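PDB 5T39: EvdMO1 from Micromonospora carbonacea, which takes part in everninomicin biosynthesis as a fused methyltransferase-oxidase, its methyltransferase domain probably transferring a methyl group from S-adenosylmethionine to a sugar-containing substrate. Local coordinates for residues 63-68 with 148-153; 161-166 with 171-176; 220-225 with 233-238. All coordinates share one frame; numbering follows the deposited sequence. Where two conformers were deposited one is given.

In the fold
Following the chain from the N terminus, contact 1 comes first and closes the longest loop: 79 residues run between segments 63-68 and 148-153, on helix 62-72 and strand 146-150, at the end of which the bound SAH lies. Contact 2 closes a short turn, packing helix 159-169 on strand 172-180, the next strand in the central sheet. Contact 3 closes another short loop, between helix 218-228 and the edge strand 232-239. The three follow one another in series, with no nesting or crossing, and all reach the same seven-stranded Rossmann-like sheet. Strands 146-150 and 172-180 are neighbours in it, linking contacts 1 and 2, while L163 of contact 2 packs on A224 and L225 of contact 3.

Contact 1: 63-68 with 148-153; sequences ADRARA and LCAGLL. With SAH (S-adenosyl-L-homocysteine), chain B.
R65 on helix 62-72 and A150 at the end of strand 146-150 mark the nearest approach of the two backbones, their CA atoms 9.8 Å apart, and the long side chain of R65 spans the gap. This is the carboxyl end of a parallel strand in a Rossmann-like fold, where the methyltransferase holds its cofactor product, SAH. The side chain of R65 leaves the helix with CG anti to the backbone N (chi1 177°) and stays extended until it bends at chi3 (-77°), which turns the guanidinium across A150. The small A150 suits this place: its CB lies over one face of the guanidinium, 3.4 Å from NH1. Near the guanidinium plane, at its edge, NH1 of R65 donates to SAH OXT at 3.0 Å with a somewhat bent N-H...O angle of 147°, and NH1 also forms a salt bridge with D89. A leucine in place of R65 would remove the guanidinium, and both the SAH carboxylate and D89 would probably lose their charged mate. Two residues earlier on the strand, L148 CD1 touches the aliphatic R65 CD at 4.4 Å. The backbone carbonyl of A150 takes the amino group of the same moiety of SAH, A150 O accepting from SAH N at 2.8 Å. G151 follows with positive phi, and a CB there would run into SAH CG. Beyond it, the L152 methyl CD1 lies 3.6 Å from SAH C8.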
loop_
_atom_site.group_PDB
_atom_site.type_symbol
_atom_site.label_atom_id
_atom_site.label_comp_id
_atom_site.label_asym_id
_atom_site.label_seq_id
_atom_site.Cartn_x
_atom_site.Cartn_y
_atom_site.Cartn_z
ATOM N N ALA A 63 8.108 -7.549 7.648
ATOM C CA ALA A 63 8.157 -7.605 9.104
ATOM C C ALA A 63 8.696 -6.304 9.685
ATOM O O ALA A 63 8.208 -5.826 10.712
ATOM C CB ALA A 63 9.016 -8.782 9.558
ATOM N N ASP A 64 9.706 -5.715 9.041
ATOM C CA ASP A 64 10.241 -4.440 9.514
ATOM C C ASP A 64 9.231 -3.310 9.332
ATOM O O ASP A 64 9.106 -2.428 10.192
ATOM C CB ASP A 64 11.547 -4.110 8.786
ATOM C CG ASP A 64 12.664 -5.100 9.094
ATOM O OD1 ASP A 64 12.575 -5.821 10.109
ATOM O OD2 ASP A 64 13.641 -5.154 8.315
ATOM N N ARG A 65 8.494 -3.318 8.221
ATOM C CA ARG A 65 7.471 -2.297 8.018
ATOM C C ARG A 65 6.370 -2.415 9.064
ATOM O O ARG A 65 5.908 -1.407 9.608
ATOM C CB ARG A 65 6.892 -2.408 6.604
ATOM C CG ARG A 65 5.762 -1.438 6.319
ATOM C CD ARG A 65 5.366 -1.469 4.858
ATOM N NE ARG A 65 6.330 -0.742 4.053
ATOM C CZ ARG A 65 6.331 -0.724 2.727
ATOM N NH1 ARG A 65 5.442 -1.435 2.060
ATOM N NH2 ARG A 65 7.222 0.003 2.071
ATOM N N ALA A 66 5.927 -3.639 9.341
ATOM C CA ALA A 66 4.898 -3.830 10.355
ATOM C C ALA A 66 5.381 -3.357 11.718
ATOM O O ALA A 66 4.620 -2.740 12.472
ATOM C CB ALA A 66 4.475 -5.295 10.402
ATOM N N ARG A 67 6.648 -3.616 12.046
ATOM C CA ARG A 67 7.189 -3.139 13.314
ATOM C C ARG A 67 7.113 -1.621 13.390
ATOM O O ARG A 67 6.696 -1.056 14.408
ATOM C CB ARG A 67 8.635 -3.617 13.474
ATOM C CG ARG A 67 9.376 -3.097 14.729
ATOM C CD ARG A 67 10.899 -3.141 14.556
ATOM N NE ARG A 67 11.286 -2.663 13.231
ATOM C CZ ARG A 67 11.304 -1.385 12.861
ATOM N NH1 ARG A 67 10.979 -0.426 13.718
ATOM N NH2 ARG A 67 11.649 -1.066 11.623
ATOM N N ALA A 68 7.526 -0.939 12.323
ATOM C CA ALA A 68 7.471 0.518 12.329
ATOM C C ALA A 68 6.035 1.013 12.408
ATOM O O ALA A 68 5.744 1.997 13.097
ATOM C CB ALA A 68 8.178 1.086 11.099
ATOM N N LEU A 148 -2.451 2.066 6.166
ATOM C CA LEU A 148 -1.158 1.860 5.533
ATOM C C LEU A 148 -1.306 2.219 4.064
ATOM O O LEU A 148 -2.166 1.662 3.371
ATOM C CB LEU A 148 -0.685 0.412 5.689
ATOM C CG LEU A 148 0.626 0.067 4.966
ATOM C CD1 LEU A 148 1.774 0.939 5.449
ATOM C CD2 LEU A 148 0.971 -1.399 5.153
ATOM N N CYS A 149 -0.480 3.162 3.596
ATOM C CA CYS A 149 -0.502 3.612 2.206
ATOM C C CYS A 149 0.936 3.666 1.710
ATOM O O CYS A 149 1.594 4.714 1.771
ATOM C CB CYS A 149 -1.190 4.962 2.101
ATOM S SG CYS A 149 -1.322 5.579 0.420
ATOM N N ALA A 150 1.440 2.525 1.250
ATOM C CA ALA A 150 2.817 2.403 0.815
ATOM C C ALA A 150 2.843 2.041 -0.662
ATOM O O ALA A 150 2.057 1.210 -1.133
ATOM C CB ALA A 150 3.550 1.334 1.626
ATOM N N GLY A 151 3.754 2.665 -1.396
ATOM C CA GLY A 151 3.938 2.281 -2.778
ATOM C C GLY A 151 2.769 2.586 -3.689
ATOM O O GLY A 151 2.668 1.980 -4.755
ATOM N N LEU A 152 1.907 3.532 -3.317
ATOM C CA LEU A 152 0.645 3.737 -4.015
ATOM C C LEU A 152 0.410 5.181 -4.447
ATOM O O LEU A 152 -0.200 5.420 -5.494
ATOM C CB LEU A 152 -0.523 3.283 -3.139
ATOM C CG LEU A 152 -1.926 3.419 -3.748
ATOM C CD1 LEU A 152 -2.046 2.639 -5.043
ATOM C CD2 LEU A 152 -2.969 2.967 -2.742
ATOM N N LEU A 153 0.858 6.155 -3.653
ATOM C CA LEU A 153 0.433 7.533 -3.880
ATOM C C LEU A 153 0.864 8.047 -5.243
ATOM O O LEU A 153 0.200 8.930 -5.801
ATOM C CB LEU A 153 0.986 8.429 -2.764
ATOM C CG LEU A 153 0.383 9.826 -2.695
ATOM C CD1 LEU A 153 -1.056 9.803 -2.275
ATOM C CD2 LEU A 153 1.176 10.723 -1.760
HETATM N N SAH B . 1.783 -1.600 -1.053
HETATM C CA SAH B . 2.726 -2.551 -1.637
HETATM C CB SAH B . 2.595 -2.639 -3.148
HETATM C CG SAH B . 2.880 -1.327 -3.871
HETATM S SD SAH B . 2.817 -1.515 -5.672
HETATM C C SAH B . 4.144 -2.146 -1.284
HETATM O O SAH B . 5.095 -2.883 -1.570
HETATM O OXT SAH B . 4.333 -1.068 -0.725
HETATM C "C5'" SAH B . 1.209 -0.735 -5.971
HETATM C "C4'" SAH B . 0.008 -1.630 -5.676
HETATM O "O4'" SAH B . -1.154 -0.800 -5.692
HETATM C "C3'" SAH B . -0.195 -2.723 -6.713
HETATM O "O3'" SAH B . -0.663 -3.925 -6.139
HETATM C "C2'" SAH B . -1.230 -2.089 -7.629
HETATM O "O2'" SAH B . -1.994 -2.975 -8.428
HETATM C "C1'" SAH B . -2.074 -1.311 -6.632
HETATM N N9 SAH B . -2.823 -0.192 -7.200
HETATM C C8 SAH B . -2.376 0.732 -8.109
HETATM N N7 SAH B . -3.343 1.635 -8.363
HETATM C C5 SAH B . -4.420 1.274 -7.617
HETATM C C6 SAH B . -5.698 1.811 -7.484
HETATM N N6 SAH B . -6.122 2.875 -8.160
HETATM N N1 SAH B . -6.562 1.209 -6.620
HETATM C C2 SAH B . -6.179 0.097 -5.926
HETATM N N3 SAH B . -4.947 -0.483 -6.039
HETATM C C4 SAH B . -4.098 0.139 -6.880
#

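Contact 2: 161-166 with 171-176; sequences ALLKDA and AGIYLS
L163 and I173 meet through different first torsions. In L163, CG stands anti to the carbonyl carbon (chi1 -61°), which swings its end from the flank of the helix toward the strand. In I173, CG1 is anti to the backbone N and chi2 is also extended, so CD1 reaches far out from the strand. There L163 CD2 meets I173 CD1 at 3.9 Å, the two side chains crossing at about a right angle. The same I173 CD1 also touches A166 CB at 4.0 Å, and so lies against both helix residues. A166 suits its place because a single methyl lets the backbones come together, its CA being 7.2 Å from I173 CA. The contact belongs to the beta-alpha-beta crossover in which helix 159-169 joins strands 146-150 and 172-180 of the Rossmann-like sheet. The helix runs at 140° to the strand, the two short axes 9.7 Å apart. I173 also touches C149 of the neighbouring strand 146-150 and F230. Two residues along the strand, on the same side as I173, L175 CD2 packs on L163 CD2 at 4.2 Å.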
loop_
_atom_site.group_PDB
_atom_site.type_symbol
_atom_site.label_atom_id
_atom_site.label_comp_id
_atom_site.label_asym_id
_atom_site.label_seq_id
_atom_site.Cartn_x
_atom_site.Cartn_y
_atom_site.Cartn_z
ATOM N N ALA A 161 -6.377 13.700 -3.070
ATOM C CA ALA A 161 -7.687 13.126 -2.809
ATOM C C ALA A 161 -7.576 11.781 -2.119
ATOM O O ALA A 161 -8.451 11.428 -1.325
ATOM C CB ALA A 161 -8.466 13.017 -4.110
ATOM N N LEU A 162 -6.538 11.004 -2.422
ATOM C CA LEU A 162 -6.332 9.752 -1.705
ATOM C C LEU A 162 -6.036 10.026 -0.231
ATOM O O LEU A 162 -6.515 9.308 0.658
ATOM C CB LEU A 162 -5.208 8.951 -2.370
ATOM C CG LEU A 162 -4.963 7.573 -1.776
ATOM C CD1 LEU A 162 -6.232 6.738 -1.780
ATOM C CD2 LEU A 162 -3.836 6.882 -2.535
ATOM N N LEU A 163 -5.258 11.072 0.050
ATOM C CA LEU A 163 -4.994 11.434 1.432
ATOM C C LEU A 163 -6.269 11.874 2.140
ATOM O O LEU A 163 -6.491 11.522 3.301
ATOM C CB LEU A 163 -3.916 12.514 1.489
ATOM C CG LEU A 163 -2.563 12.101 0.910
ATOM C CD1 LEU A 163 -1.619 13.283 0.900
ATOM C CD2 LEU A 163 -1.937 10.921 1.647
ATOM N N LYS A 164 -7.118 12.649 1.456
ATOM C CA LYS A 164 -8.413 13.007 2.032
ATOM C C LYS A 164 -9.248 11.772 2.324
ATOM O O LYS A 164 -9.930 11.707 3.354
ATOM C CB LYS A 164 -9.182 13.918 1.089
ATOM C CG LYS A 164 -8.746 15.346 1.121
ATOM C CD LYS A 164 -9.599 16.213 0.209
ATOM C CE LYS A 164 -11.052 16.271 0.663
ATOM N NZ LYS A 164 -11.882 17.163 -0.199
ATOM N N ASP A 165 -9.229 10.791 1.425
ATOM C CA ASP A 165 -9.998 9.569 1.651
ATOM C C ASP A 165 -9.501 8.813 2.872
ATOM O O ASP A 165 -10.302 8.288 3.647
ATOM C CB ASP A 165 -9.956 8.694 0.404
ATOM C CG ASP A 165 -11.026 9.068 -0.583
ATOM O OD1 ASP A 165 -12.123 9.453 -0.123
ATOM O OD2 ASP A 165 -10.778 8.975 -1.804
ATOM N N ALA A 166 -8.187 8.759 3.072
ATOM C CA ALA A 166 -7.670 8.138 4.282
ATOM C C ALA A 166 -8.181 8.858 5.523
ATOM O O ALA A 166 -8.572 8.216 6.503
ATOM C CB ALA A 166 -6.145 8.133 4.246
ATOM N N ALA A 171 -7.658 8.503 11.661
ATOM C CA ALA A 171 -6.856 9.618 12.144
ATOM C C ALA A 171 -5.367 9.359 12.011
ATOM O O ALA A 171 -4.568 10.187 12.467
ATOM C CB ALA A 171 -7.202 9.935 13.603
ATOM N N GLY A 172 -4.963 8.239 11.427
ATOM C CA GLY A 172 -3.559 7.939 11.276
ATOM C C GLY A 172 -3.247 7.371 9.910
ATOM O O GLY A 172 -4.011 6.559 9.384
ATOM N N ILE A 173 -2.120 7.777 9.340
ATOM C CA ILE A 173 -1.644 7.213 8.083
ATOM C C ILE A 173 -0.151 6.948 8.184
ATOM O O ILE A 173 0.612 7.771 8.700
ATOM C CB ILE A 173 -1.989 8.120 6.881
ATOM C CG1 ILE A 173 -1.673 7.414 5.549
ATOM C CG2 ILE A 173 -1.292 9.487 6.983
ATOM C CD1 ILE A 173 -2.177 8.165 4.340
ATOM N N TYR A 174 0.271 5.792 7.687
ATOM C CA TYR A 174 1.675 5.466 7.472
ATOM C C TYR A 174 1.858 5.532 5.967
ATOM O O TYR A 174 1.303 4.703 5.240
ATOM C CB TYR A 174 1.985 4.080 8.023
ATOM C CG TYR A 174 3.427 3.648 7.948
ATOM C CD1 TYR A 174 4.225 3.622 9.081
ATOM C CD2 TYR A 174 3.990 3.249 6.745
ATOM C CE1 TYR A 174 5.538 3.205 9.024
ATOM C CE2 TYR A 174 5.301 2.823 6.682
ATOM C CZ TYR A 174 6.065 2.806 7.830
ATOM O OH TYR A 174 7.373 2.389 7.810
ATOM N N LEU A 175 2.556 6.557 5.500
ATOM C CA LEU A 175 2.654 6.877 4.082
ATOM C C LEU A 175 4.092 6.688 3.625
ATOM O O LEU A 175 4.994 7.355 4.129
ATOM C CB LEU A 175 2.224 8.327 3.855
ATOM C CG LEU A 175 2.364 8.834 2.418
ATOM C CD1 LEU A 175 1.376 8.111 1.510
ATOM C CD2 LEU A 175 2.159 10.337 2.371
ATOM N N SER A 176 4.299 5.815 2.644
ATOM C CA SER A 176 5.599 5.649 2.008
ATOM C C SER A 176 5.400 5.963 0.536
ATOM O O SER A 176 4.559 5.336 -0.119
ATOM C CB SER A 176 6.098 4.223 2.208
ATOM O OG SER A 176 7.343 4.018 1.572
#

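Contact 3: 220-225 with 233-238; sequences SLFAAL and IEVLHE
The F222 ring meets two residues of strand 232-239: V235 CG2 lies at the edge, near the ring plane, 4.0 Å from CZ, and I233 touches the ring with CG2 at CE1 and with CD1 at CD1. In the Rossmann-like methyltransferase fold this is helix 218-228 packing on the outermost strand of the central sheet, an edge strand that runs antiparallel to its neighbour 244-252. Helix and strand make an angle of 136°, with their short axes 11.1 Å apart, so large side chains are needed to bridge the distance. A phenylalanine does this well. With CG anti to the carbonyl carbon (chi1 -82°), its ring is carried from the side of the helix out to the strand, where CE1 comes to I233 CG2 at 3.8 Å, while I247 of strand 244-252 also touches the F222 side chain. The F222 and V235 side chains cross at about a right angle. I233 is the busiest residue: its CG2 branch serves the ring at CE1, and its CG1 branch, anti to the carbonyl carbon (chi1 -57°), sends CD1 between F222 and L225. A beta-branched isoleucine suits this double role, offering two arms, CG2 and CG1-CD1, from one CB. E234 points away from the helix and pairs with R252; in the pairing with strand 244-252, L236 and H237 both face V248, a classic beta bulge. Back at the helix, I233 CD1 meets F222 CD1 at 3.8 Å and sits 3.7 Å from L225 CB, with L225 CD1 a further 3.9 Å neighbour of that I233 CD1 methyl.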
loop_
_atom_site.group_PDB
_atom_site.type_symbol
_atom_site.label_atom_id
_atom_site.label_comp_id
_atom_site.label_asym_id
_atom_site.label_seq_id
_atom_site.Cartn_x
_atom_site.Cartn_y
_atom_site.Cartn_z
ATOM N N SER A 220 4.016 20.559 -1.814
ATOM C CA SER A 220 2.639 20.191 -2.103
ATOM C C SER A 220 2.248 18.897 -1.406
ATOM O O SER A 220 1.089 18.746 -1.015
ATOM C CB SER A 220 2.416 20.086 -3.608
ATOM O OG SER A 220 2.615 21.344 -4.226
ATOM N N LEU A 221 3.183 17.956 -1.251
ATOM C CA LEU A 221 2.901 16.752 -0.479
ATOM C C LEU A 221 2.551 17.103 0.957
ATOM O O LEU A 221 1.564 16.601 1.507
ATOM C CB LEU A 221 4.098 15.803 -0.535
ATOM C CG LEU A 221 3.981 14.567 0.353
ATOM C CD1 LEU A 221 2.793 13.705 -0.044
ATOM C CD2 LEU A 221 5.275 13.774 0.314
ATOM N N PHE A 222 3.355 17.960 1.589
ATOM C CA PHE A 222 3.077 18.333 2.971
ATOM C C PHE A 222 1.795 19.148 3.067
ATOM O O PHE A 222 1.013 18.956 4.006
ATOM C CB PHE A 222 4.290 19.029 3.593
ATOM C CG PHE A 222 5.316 18.057 4.096
ATOM C CD1 PHE A 222 5.474 17.842 5.454
ATOM C CD2 PHE A 222 6.091 17.314 3.226
ATOM C CE1 PHE A 222 6.394 16.921 5.930
ATOM C CE2 PHE A 222 6.988 16.368 3.698
ATOM C CZ PHE A 222 7.139 16.177 5.058
ATOM N N ALA A 223 1.548 20.042 2.103
ATOM C CA ALA A 223 0.288 20.775 2.109
ATOM C C ALA A 223 -0.902 19.836 1.954
ATOM O O ALA A 223 -1.926 20.011 2.617
ATOM C CB ALA A 223 0.281 21.835 1.009
ATOM N N ALA A 224 -0.787 18.833 1.078
ATOM C CA ALA A 224 -1.890 17.897 0.867
ATOM C C ALA A 224 -2.168 17.082 2.124
ATOM O O ALA A 224 -3.327 16.817 2.458
ATOM C CB ALA A 224 -1.571 16.980 -0.309
ATOM N N LEU A 225 -1.116 16.691 2.847
ATOM C CA LEU A 225 -1.308 16.013 4.124
ATOM C C LEU A 225 -2.034 16.912 5.106
ATOM O O LEU A 225 -3.022 16.500 5.731
ATOM C CB LEU A 225 0.048 15.597 4.698
ATOM C CG LEU A 225 0.625 14.338 4.075
ATOM C CD1 LEU A 225 2.113 14.263 4.326
ATOM C CD2 LEU A 225 -0.090 13.103 4.616
ATOM N N ILE A 233 2.898 15.628 11.394
ATOM C CA ILE A 233 3.608 14.769 10.444
ATOM C C ILE A 233 4.983 14.449 11.025
ATOM O O ILE A 233 5.750 15.362 11.339
ATOM C CB ILE A 233 3.733 15.439 9.061
ATOM C CG1 ILE A 233 2.346 15.814 8.508
ATOM C CG2 ILE A 233 4.463 14.529 8.084
ATOM C CD1 ILE A 233 2.361 16.761 7.310
ATOM N N GLU A 234 5.295 13.162 11.145
ATOM C CA GLU A 234 6.581 12.662 11.621
ATOM C C GLU A 234 7.293 12.008 10.444
ATOM O O GLU A 234 6.770 11.059 9.856
ATOM C CB GLU A 234 6.358 11.620 12.725
ATOM C CG GLU A 234 7.626 10.981 13.270
ATOM C CD GLU A 234 7.356 9.910 14.324
ATOM O OE1 GLU A 234 8.341 9.399 14.907
ATOM O OE2 GLU A 234 6.173 9.578 14.577
ATOM N N VAL A 235 8.477 12.500 10.099
ATOM C CA VAL A 235 9.249 11.911 9.011
ATOM C C VAL A 235 10.106 10.795 9.584
ATOM O O VAL A 235 10.940 11.038 10.461
ATOM C CB VAL A 235 10.112 12.963 8.303
ATOM C CG1 VAL A 235 10.921 12.311 7.186
ATOM C CG2 VAL A 235 9.234 14.079 7.752
ATOM N N LEU A 236 9.899 9.572 9.099
ATOM C CA LEU A 236 10.677 8.416 9.535
ATOM C C LEU A 236 11.908 8.186 8.675
ATOM O O LEU A 236 12.923 7.692 9.183
ATOM C CB LEU A 236 9.824 7.142 9.521
ATOM C CG LEU A 236 8.567 7.140 10.388
ATOM C CD1 LEU A 236 7.887 5.772 10.307
ATOM C CD2 LEU A 236 8.856 7.521 11.830
ATOM N N HIS A 237 11.850 8.544 7.399
ATOM C CA HIS A 237 12.936 8.302 6.464
ATOM C C HIS A 237 12.769 9.266 5.304
ATOM O O HIS A 237 11.643 9.511 4.873
ATOM C CB HIS A 237 12.868 6.859 5.948
ATOM C CG HIS A 237 13.744 6.595 4.764
ATOM N ND1 HIS A 237 15.116 6.523 4.856
ATOM C CD2 HIS A 237 13.442 6.400 3.460
ATOM C CE1 HIS A 237 15.621 6.281 3.657
ATOM N NE2 HIS A 237 14.626 6.211 2.792
ATOM N N GLU A 238 13.874 9.778 4.783
ATOM C CA GLU A 238 13.800 10.615 3.598
ATOM C C GLU A 238 15.111 10.534 2.833
ATOM O O GLU A 238 16.194 10.602 3.418
ATOM C CB GLU A 238 13.460 12.069 3.956
ATOM C CG GLU A 238 13.156 12.932 2.748
ATOM C CD GLU A 238 12.468 14.246 3.076
ATOM O OE1 GLU A 238 12.315 14.598 4.271
ATOM O OE2 GLU A 238 12.071 14.937 2.109
#